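Local coordinates for protein probable chitinase A (Chromobacterium violaceum, PDB 4TX8) that probably hydrolyses internal beta-1,4 links of chitin as a family 18 glycoside hydrolase that also carries a carbohydrate-binding module, at residues V102-H107 / L286-V291; L252-E257 / D280-D285; K368-L373 / R392-W397. All coordinates share one frame; numbering follows the deposited sequence.

Contact 1: V102-H107 / L286-V291; sequences VPFAKH and LSVIHV
Phe104 reaches across to Ser287 and Val288 with the far end of its ring, and those few atoms make up the close part of this contact. CE1 of Phe104 lies 4.0 Å from CB of Ser287, while CZ of Phe104 points at the carbonyl O of Ser287, 4.0 Å away, which stands at the ring edge, in its plane, as does the O of Val102 in the ring's own segment. CG1 of Val288 comes to 4.2 Å from CZ of Phe104 at an oblique angle. The CB of Phe104 points toward the strand, and a chi1 of 63° sets CG between the backbone N and the carbonyl carbon. The fold behind this is the TIM barrel of family 18: strand 288-292 is one of its parallel staves, and 102-107 is the loop leading into strand 108-114, so the phenyl group is packed against the start of a stave. Around the same ring, Arg392 makes a cation-pi contact and Tyr251 meets it edge-to-face.

Val102 adds a looser touch, its CG2 4.3 Å from OG of Ser287. That hydroxyl hydrogen-bonds instead with the backbone N of Leu252. To either side of Phe104 in sequence lie residues open to solvent, Pro103 before it and Lys106 after it. The extended chain of Lys106 runs outward, its CG 4.0 Å above the imidazole of His107.

Contact 2: L252-E257 / D280-D285; sequences LSMAPE and DGLRDD. With CA (calcium ion), chain D.
Leu282 receives the ends of two side chains from strand 251-254, those of Leu252 and Met254. The methionine methyl makes the shorter of the two apolar contacts on Leu282: CE of Met254 lies 3.7 Å from CD1 of Leu282 and 3.9 Å from CB of Leu282, the two side chains crossing at a slant. Met254 reaches this far because it is fully stretched beyond CG (chi2 172°, chi3 180°), which carries its terminal methyl to the leucine. Leu252 is placed differently. With CG anti to the backbone N (chi1 173°), it turns CD2 into the same group of carbons, 4.1 Å from CD1 of Leu282. Its CB, meanwhile, rests 3.6 Å from the carbonyl O of Asp285. The carboxylate of Asp285 leads away from the strand and forms a salt bridge with Lys243.

No hydrogen bond joins the two segments, but the turn that presents Leu282 is held internally. Asp285 N bonds to Leu282 O, and Arg283 grips Asp280 side-on, with NE and NH2 both directed at OD1, the NE bond being 3.0 Å long.

At the other end of 252-257, the carbonyl O of Ala255 binds the calcium ion at 2.4 Å, together with Asp218, Glu220 and a water that lies 2.9 Å from OE2 of Glu257. The packing belongs to the beta-alpha-beta unit of strand 251-254, helix 276-281 and strand 288-292; on its flank, helix 230-246 covers Leu282 with Val236, Val239 and Lys240, and Val239 also touches Leu252.

Contact 3: K368-L373 / R392-W397; sequences KALTCL and RGVMTW
Leu370 and Val394 meet where the outer layer of the family 18 TIM barrel lies against its inner wall: helix 363-375 packs on strand 393-397, which sits between strands 108-114 and 345-350. The two side chains cross at about a right angle. Leu370 points toward the strand, and its forked end is set against a single methyl, CG2 of Val394, which has CD1 and CD2 of Leu370 both at 3.9 Å and the CG of that leucine only slightly farther, at 4.1 Å. One branch of the valine therefore faces the fork of the leucine. The torsions account for this: chi1 of Leu370 is -75°, which sets CG anti to the carbonyl carbon and carries the fork outward from the helix, while chi1 of Val394 is 180°, placing CG1 anti to the backbone N and leaving CG2 beside that N as the methyl that meets the helix.

All three touching residues are buried, and the contact is wholly apolar. Phe347 of strand 345-350 touches both Leu370 and Val394, so the pair is shared with the next stave. A disulfide from Cys372 to Cys379 ties the helix to the loop that follows, and Ala369, Cys372 and Leu373 pack on Val317 of helix 313-325.

Gly393 completes the contact through its backbone. Its backbone angles are unusual ones that suit a residue without a side chain, and its CA lies 4.3 Å from CD2 of Leu370.

In the fold
From the N terminus, the loop 102-107 enters the barrel first, and contact 1 closes a span of 178 residues when it meets strand 288-292. Contact 2 is nested within that span and closes a short loop, joining strand 251-254 to the turn after helix 276-281, just before the second segment of contact 1 begins. Contact 3 follows in series, linking helix 363-375 to the last barrel strand. Neighbouring strands bring contacts 1 and 2 together through the bond from Ser287 N to Leu252 O. Contact 1 meets contact 3 where Arg392 NH1 bonds to Ala105 O, while contacts 2 and 3 touch at Ala255 and Met395.

Contact 1: V102-H107 / L286-V291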
loop_
_atom_site.group_PDB
_atom_site.type_symbol
_atom_site.label_atom_id
_atom_site.label_comp_id
_atom_site.label_asym_id
_atom_site.label_seq_id
_atom_site.Cartn_x
_atom_site.Cartn_y
_atom_site.Cartn_z
ATOM N N VAL A 102 17.108 -1.225 -4.535
ATOM C CA VAL A 102 17.351 -0.147 -3.590
ATOM C C VAL A 102 17.256 -0.697 -2.169
ATOM O O VAL A 102 16.355 -1.479 -1.869
ATOM C CB VAL A 102 16.334 0.992 -3.781
ATOM C CG1 VAL A 102 16.789 2.253 -3.065
ATOM C CG2 VAL A 102 16.137 1.261 -5.260
ATOM N N PRO A 103 18.199 -0.314 -1.296
ATOM C CA PRO A 103 18.174 -0.810 0.084
ATOM C C PRO A 103 17.036 -0.220 0.917
ATOM O O PRO A 103 16.973 0.995 1.091
ATOM C CB PRO A 103 19.532 -0.363 0.645
ATOM C CG PRO A 103 20.381 -0.080 -0.558
ATOM C CD PRO A 103 19.432 0.432 -1.592
ATOM N N PHE A 104 16.145 -1.072 1.412
ATOM C CA PHE A 104 15.160 -0.652 2.406
ATOM C C PHE A 104 14.829 -1.844 3.302
ATOM O O PHE A 104 15.364 -2.932 3.089
ATOM C CB PHE A 104 13.907 -0.050 1.743
ATOM C CG PHE A 104 13.134 -1.002 0.865
ATOM C CD1 PHE A 104 13.622 -1.392 -0.373
ATOM C CD2 PHE A 104 11.890 -1.469 1.264
ATOM C CE1 PHE A 104 12.898 -2.253 -1.181
ATOM C CE2 PHE A 104 11.157 -2.328 0.460
ATOM C CZ PHE A 104 11.664 -2.722 -0.764
ATOM N N ALA A 105 13.988 -1.630 4.314
ATOM C CA ALA A 105 13.761 -2.627 5.367
ATOM C C ALA A 105 13.535 -4.028 4.806
ATOM O O ALA A 105 12.635 -4.241 3.993
ATOM C CB ALA A 105 12.579 -2.214 6.243
ATOM N N LYS A 106 14.379 -4.967 5.232
ATOM C CA LYS A 106 14.323 -6.349 4.762
ATOM C C LYS A 106 12.922 -6.922 4.927
ATOM O O LYS A 106 12.373 -7.526 4.007
ATOM C CB LYS A 106 15.339 -7.216 5.512
ATOM C CG LYS A 106 15.395 -8.659 5.032
ATOM C CD LYS A 106 16.350 -9.493 5.875
ATOM C CE LYS A 106 16.439 -10.925 5.362
ATOM N NZ LYS A 106 17.253 -11.796 6.260
ATOM N N HIS A 107 12.346 -6.717 6.104
ATOM C CA HIS A 107 10.960 -7.081 6.347
ATOM C C HIS A 107 10.178 -5.806 6.621
ATOM O O HIS A 107 10.174 -5.289 7.737
ATOM C CB HIS A 107 10.858 -8.076 7.500
ATOM C CG HIS A 107 11.671 -9.313 7.286
ATOM N ND1 HIS A 107 12.586 -9.775 8.207
ATOM C CD2 HIS A 107 11.723 -10.174 6.241
ATOM C CE1 HIS A 107 13.160 -10.870 7.744
ATOM N NE2 HIS A 107 12.654 -11.134 6.553
ATOM N N LEU A 286 11.901 -3.504 -10.319
ATOM C CA LEU A 286 10.862 -3.591 -9.296
ATOM C C LEU A 286 11.437 -3.778 -7.892
ATOM O O LEU A 286 12.108 -4.773 -7.620
ATOM C CB LEU A 286 9.904 -4.738 -9.629
ATOM C CG LEU A 286 8.769 -5.031 -8.646
ATOM C CD1 LEU A 286 7.839 -3.835 -8.515
ATOM C CD2 LEU A 286 8.003 -6.267 -9.089
ATOM N N SER A 287 11.174 -2.820 -7.005
ATOM C CA SER A 287 11.613 -2.928 -5.615
ATOM C C SER A 287 10.709 -3.884 -4.843
ATOM O O SER A 287 11.190 -4.777 -4.142
ATOM C CB SER A 287 11.628 -1.558 -4.933
ATOM O OG SER A 287 12.317 -0.598 -5.710
ATOM N N VAL A 288 9.399 -3.686 -4.963
ATOM C CA VAL A 288 8.436 -4.599 -4.354
ATOM C C VAL A 288 7.073 -4.497 -5.033
ATOM O O VAL A 288 6.608 -3.409 -5.361
ATOM C CB VAL A 288 8.275 -4.336 -2.826
ATOM C CG1 VAL A 288 7.842 -2.901 -2.556
ATOM C CG2 VAL A 288 7.288 -5.321 -2.206
ATOM N N ILE A 289 6.445 -5.640 -5.278
ATOM C CA ILE A 289 5.047 -5.629 -5.670
ATOM C C ILE A 289 4.216 -6.160 -4.513
ATOM O O ILE A 289 4.486 -7.234 -3.978
ATOM C CB ILE A 289 4.776 -6.458 -6.947
ATOM C CG1 ILE A 289 3.270 -6.510 -7.222
ATOM C CG2 ILE A 289 5.364 -7.864 -6.835
ATOM C CD1 ILE A 289 2.903 -7.164 -8.532
ATOM N N HIS A 290 3.227 -5.377 -4.099
ATOM C CA HIS A 290 2.303 -5.815 -3.067
ATOM C C HIS A 290 0.887 -5.785 -3.616
ATOM O O HIS A 290 0.211 -4.751 -3.601
ATOM C CB HIS A 290 2.430 -4.955 -1.808
ATOM C CG HIS A 290 2.804 -3.530 -2.077
ATOM N ND1 HIS A 290 2.050 -2.698 -2.872
ATOM C CD2 HIS A 290 3.851 -2.789 -1.640
ATOM C CE1 HIS A 290 2.618 -1.503 -2.920
ATOM N NE2 HIS A 290 3.710 -1.532 -2.180
ATOM N N VAL A 291 0.458 -6.933 -4.124
ATOM C CA VAL A 291 -0.865 -7.085 -4.702
ATOM C C VAL A 291 -1.931 -6.806 -3.645
ATOM O O VAL A 291 -1.772 -7.149 -2.474
ATOM C CB VAL A 291 -1.039 -8.498 -5.307
ATOM C CG1 VAL A 291 -2.506 -8.865 -5.471
ATOM C CG2 VAL A 291 -0.313 -8.586 -6.641
#

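Contact 2: L252-E257 / D280-D285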
loop_
_atom_site.group_PDB
_atom_site.type_symbol
_atom_site.label_atom_id
_atom_site.label_comp_id
_atom_site.label_asym_id
_atom_site.label_seq_id
_atom_site.Cartn_x
_atom_site.Cartn_y
_atom_site.Cartn_z
ATOM N N LEU A 252 10.743 1.581 -6.919
ATOM C CA LEU A 252 9.572 1.277 -7.734
ATOM C C LEU A 252 8.705 0.213 -7.079
ATOM O O LEU A 252 9.153 -0.909 -6.852
ATOM C CB LEU A 252 9.987 0.816 -9.134
ATOM C CG LEU A 252 8.848 0.309 -10.026
ATOM C CD1 LEU A 252 7.826 1.412 -10.300
ATOM C CD2 LEU A 252 9.390 -0.264 -11.330
ATOM N N SER A 253 7.460 0.567 -6.777
ATOM C CA SER A 253 6.518 -0.414 -6.264
ATOM C C SER A 253 5.250 -0.450 -7.102
ATOM O O SER A 253 4.928 0.504 -7.812
ATOM C CB SER A 253 6.170 -0.129 -4.802
ATOM O OG SER A 253 5.502 1.111 -4.663
ATOM N N MET A 254 4.543 -1.570 -7.020
ATOM C CA MET A 254 3.281 -1.750 -7.721
ATOM C C MET A 254 2.243 -2.300 -6.762
ATOM O O MET A 254 2.542 -3.176 -5.950
ATOM C CB MET A 254 3.436 -2.702 -8.906
ATOM C CG MET A 254 4.521 -2.320 -9.893
ATOM S SD MET A 254 4.752 -3.636 -11.100
ATOM C CE MET A 254 6.068 -2.932 -12.107
ATOM N N ALA A 255 1.019 -1.798 -6.865
ATOM C CA ALA A 255 -0.062 -2.303 -6.028
ATOM C C ALA A 255 -1.307 -2.656 -6.837
ATOM O O ALA A 255 -2.375 -2.108 -6.591
ATOM C CB ALA A 255 -0.409 -1.284 -4.950
ATOM N N PRO A 256 -1.181 -3.585 -7.796
ATOM C CA PRO A 256 -2.368 -3.934 -8.579
ATOM C C PRO A 256 -3.288 -4.902 -7.836
ATOM O O PRO A 256 -2.827 -5.664 -6.988
ATOM C CB PRO A 256 -1.778 -4.586 -9.829
ATOM C CG PRO A 256 -0.503 -5.181 -9.362
ATOM C CD PRO A 256 -0.002 -4.369 -8.205
ATOM N N GLU A 257 -4.577 -4.851 -8.150
ATOM C CA GLU A 257 -5.546 -5.789 -7.599
ATOM C C GLU A 257 -5.318 -7.160 -8.222
ATOM O O GLU A 257 -4.904 -7.251 -9.379
ATOM C CB GLU A 257 -6.965 -5.286 -7.855
ATOM C CG GLU A 257 -7.172 -3.864 -7.354
ATOM C CD GLU A 257 -8.515 -3.278 -7.738
ATOM O OE1 GLU A 257 -9.538 -3.985 -7.618
ATOM O OE2 GLU A 257 -8.545 -2.103 -8.160
ATOM N N ASP A 280 6.661 -8.013 -15.848
ATOM C CA ASP A 280 7.741 -8.710 -16.535
ATOM C C ASP A 280 8.733 -7.722 -17.140
ATOM O O ASP A 280 9.944 -7.895 -17.019
ATOM C CB ASP A 280 7.181 -9.632 -17.621
ATOM C CG ASP A 280 8.265 -10.417 -18.333
ATOM O OD1 ASP A 280 9.168 -10.948 -17.649
ATOM O OD2 ASP A 280 8.219 -10.495 -19.579
ATOM N N GLY A 281 8.212 -6.678 -17.778
ATOM C CA GLY A 281 9.048 -5.664 -18.394
ATOM C C GLY A 281 9.865 -4.846 -17.408
ATOM O O GLY A 281 10.908 -4.309 -17.765
ATOM N N LEU A 282 9.397 -4.752 -16.167
ATOM C CA LEU A 282 10.069 -3.932 -15.161
ATOM C C LEU A 282 10.682 -4.746 -14.023
ATOM O O LEU A 282 11.053 -4.185 -12.992
ATOM C CB LEU A 282 9.088 -2.908 -14.576
ATOM C CG LEU A 282 8.622 -1.802 -15.525
ATOM C CD1 LEU A 282 7.462 -1.029 -14.922
ATOM C CD2 LEU A 282 9.777 -0.867 -15.856
ATOM N N ARG A 283 10.795 -6.060 -14.204
ATOM C CA ARG A 283 11.199 -6.938 -13.107
ATOM C C ARG A 283 12.593 -6.614 -12.564
ATOM O O ARG A 283 12.846 -6.780 -11.371
ATOM C CB ARG A 283 11.133 -8.412 -13.535
ATOM C CG ARG A 283 12.133 -8.832 -14.601
ATOM C CD ARG A 283 12.120 -10.347 -14.795
ATOM N NE ARG A 283 10.786 -10.857 -15.107
ATOM C CZ ARG A 283 10.091 -11.678 -14.321
ATOM N NH1 ARG A 283 10.603 -12.096 -13.172
ATOM N NH2 ARG A 283 8.883 -12.087 -14.687
ATOM N N ASP A 284 13.488 -6.138 -13.426
ATOM C CA ASP A 284 14.835 -5.778 -12.988
ATOM C C ASP A 284 14.823 -4.513 -12.136
ATOM O O ASP A 284 15.752 -4.259 -11.370
ATOM C CB ASP A 284 15.764 -5.584 -14.188
ATOM C CG ASP A 284 16.025 -6.876 -14.941
ATOM O OD1 ASP A 284 16.023 -7.951 -14.303
ATOM O OD2 ASP A 284 16.232 -6.817 -16.172
ATOM N N ASP A 285 13.762 -3.723 -12.271
ATOM C CA ASP A 285 13.673 -2.436 -11.590
ATOM C C ASP A 285 12.714 -2.457 -10.404
ATOM O O ASP A 285 12.710 -1.537 -9.588
ATOM C CB ASP A 285 13.243 -1.357 -12.581
ATOM C CG ASP A 285 14.233 -1.185 -13.712
ATOM O OD1 ASP A 285 15.434 -1.019 -13.420
ATOM O OD2 ASP A 285 13.814 -1.229 -14.889
HETATM CA CA CA D . -4.239 -0.897 -7.524
HETATM O O HOH W 1 -6.640 -0.083 -7.280
#

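Contact 3: K368-L373 / R392-W397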
loop_
_atom_site.group_PDB
_atom_site.type_symbol
_atom_site.label_atom_id
_atom_site.label_comp_id
_atom_site.label_asym_id
_atom_site.label_seq_id
_atom_site.Cartn_x
_atom_site.Cartn_y
_atom_site.Cartn_z
ATOM N N LYS A 368 0.507 -15.105 10.824
ATOM C CA LYS A 368 0.521 -16.494 10.370
ATOM C C LYS A 368 1.035 -16.614 8.940
ATOM O O LYS A 368 1.837 -17.496 8.634
ATOM C CB LYS A 368 -0.875 -17.109 10.467
ATOM C CG LYS A 368 -1.198 -17.743 11.810
ATOM C CD LYS A 368 -2.645 -18.213 11.848
ATOM C CE LYS A 368 -3.001 -18.999 10.593
ATOM N NZ LYS A 368 -4.471 -19.184 10.445
ATOM N N ALA A 369 0.569 -15.725 8.066
ATOM C CA ALA A 369 1.007 -15.728 6.675
ATOM C C ALA A 369 2.501 -15.420 6.567
ATOM O O ALA A 369 3.210 -16.018 5.757
ATOM C CB ALA A 369 0.196 -14.727 5.855
ATOM N N LEU A 370 2.979 -14.498 7.397
ATOM C CA LEU A 370 4.389 -14.115 7.386
ATOM C C LEU A 370 5.312 -15.254 7.813
ATOM O O LEU A 370 6.258 -15.586 7.102
ATOM C CB LEU A 370 4.623 -12.904 8.289
ATOM C CG LEU A 370 4.159 -11.553 7.744
ATOM C CD1 LEU A 370 4.346 -10.469 8.796
ATOM C CD2 LEU A 370 4.909 -11.207 6.463
ATOM N N THR A 371 5.044 -15.841 8.977
ATOM C CA THR A 371 5.882 -16.924 9.485
ATOM C C THR A 371 5.830 -18.147 8.571
ATOM O O THR A 371 6.826 -18.850 8.410
ATOM C CB THR A 371 5.474 -17.343 10.910
ATOM O OG1 THR A 371 4.153 -17.901 10.892
ATOM C CG2 THR A 371 5.511 -16.145 11.847
ATOM N N CYS A 372 4.667 -18.394 7.973
ATOM C CA CYS A 372 4.519 -19.487 7.018
ATOM C C CYS A 372 5.421 -19.262 5.813
ATOM O O CYS A 372 6.162 -20.155 5.404
ATOM C CB CYS A 372 3.061 -19.625 6.567
ATOM S SG CYS A 372 2.789 -20.848 5.257
ATOM N N LEU A 373 5.360 -18.059 5.252
ATOM C CA LEU A 373 6.183 -17.714 4.101
ATOM C C LEU A 373 7.675 -17.717 4.434
ATOM O O LEU A 373 8.484 -18.215 3.653
ATOM C CB LEU A 373 5.769 -16.348 3.546
ATOM C CG LEU A 373 4.478 -16.311 2.723
ATOM C CD1 LEU A 373 3.960 -14.887 2.569
ATOM C CD2 LEU A 373 4.696 -16.944 1.358
ATOM N N ARG A 392 9.557 -9.866 1.526
ATOM C CA ARG A 392 9.647 -8.434 1.820
ATOM C C ARG A 392 8.680 -7.964 2.909
ATOM O O ARG A 392 9.055 -7.159 3.760
ATOM C CB ARG A 392 9.429 -7.611 0.549
ATOM C CG ARG A 392 9.635 -6.109 0.744
ATOM C CD ARG A 392 11.059 -5.779 1.207
ATOM N NE ARG A 392 12.045 -5.957 0.143
ATOM C CZ ARG A 392 13.294 -5.502 0.189
ATOM N NH1 ARG A 392 13.723 -4.835 1.252
ATOM N NH2 ARG A 392 14.118 -5.711 -0.830
ATOM N N GLY A 393 7.439 -8.444 2.891
ATOM C CA GLY A 393 6.538 -8.148 3.991
ATOM C C GLY A 393 5.091 -7.800 3.684
ATOM O O GLY A 393 4.394 -8.530 2.974
ATOM N N VAL A 394 4.639 -6.677 4.242
ATOM C CA VAL A 394 3.220 -6.334 4.276
ATOM C C VAL A 394 2.944 -4.899 3.823
ATOM O O VAL A 394 3.640 -3.965 4.228
ATOM C CB VAL A 394 2.646 -6.521 5.705
ATOM C CG1 VAL A 394 1.163 -6.165 5.757
ATOM C CG2 VAL A 394 2.870 -7.948 6.197
ATOM N N MET A 395 1.930 -4.732 2.978
ATOM C CA MET A 395 1.417 -3.407 2.635
ATOM C C MET A 395 -0.001 -3.251 3.166
ATOM O O MET A 395 -0.761 -4.220 3.203
ATOM C CB MET A 395 1.443 -3.182 1.117
ATOM C CG MET A 395 0.799 -1.876 0.639
ATOM S SD MET A 395 -1.005 -1.958 0.440
ATOM C CE MET A 395 -1.153 -2.401 -1.296
ATOM N N THR A 396 -0.356 -2.028 3.565
ATOM C CA THR A 396 -1.715 -1.729 4.011
ATOM C C THR A 396 -2.255 -0.392 3.545
ATOM O O THR A 396 -1.540 0.608 3.534
ATOM C CB THR A 396 -1.839 -1.697 5.545
ATOM O OG1 THR A 396 -0.585 -2.035 6.144
ATOM C CG2 THR A 396 -2.904 -2.637 5.992
ATOM N N TRP A 397 -3.534 -0.389 3.194
ATOM C CA TRP A 397 -4.328 0.826 3.183
ATOM C C TRP A 397 -5.045 0.893 4.525
ATOM O O TRP A 397 -5.942 0.091 4.765
ATOM C CB TRP A 397 -5.338 0.817 2.038
ATOM C CG TRP A 397 -6.103 2.092 1.892
ATOM C CD1 TRP A 397 -7.302 2.405 2.465
ATOM C CD2 TRP A 397 -5.718 3.233 1.117
ATOM N NE1 TRP A 397 -7.689 3.672 2.092
ATOM C CE2 TRP A 397 -6.732 4.203 1.267
ATOM C CE3 TRP A 397 -4.616 3.528 0.310
ATOM C CZ2 TRP A 397 -6.673 5.445 0.642
ATOM C CZ3 TRP A 397 -4.560 4.767 -0.311
ATOM C CH2 TRP A 397 -5.583 5.709 -0.142
#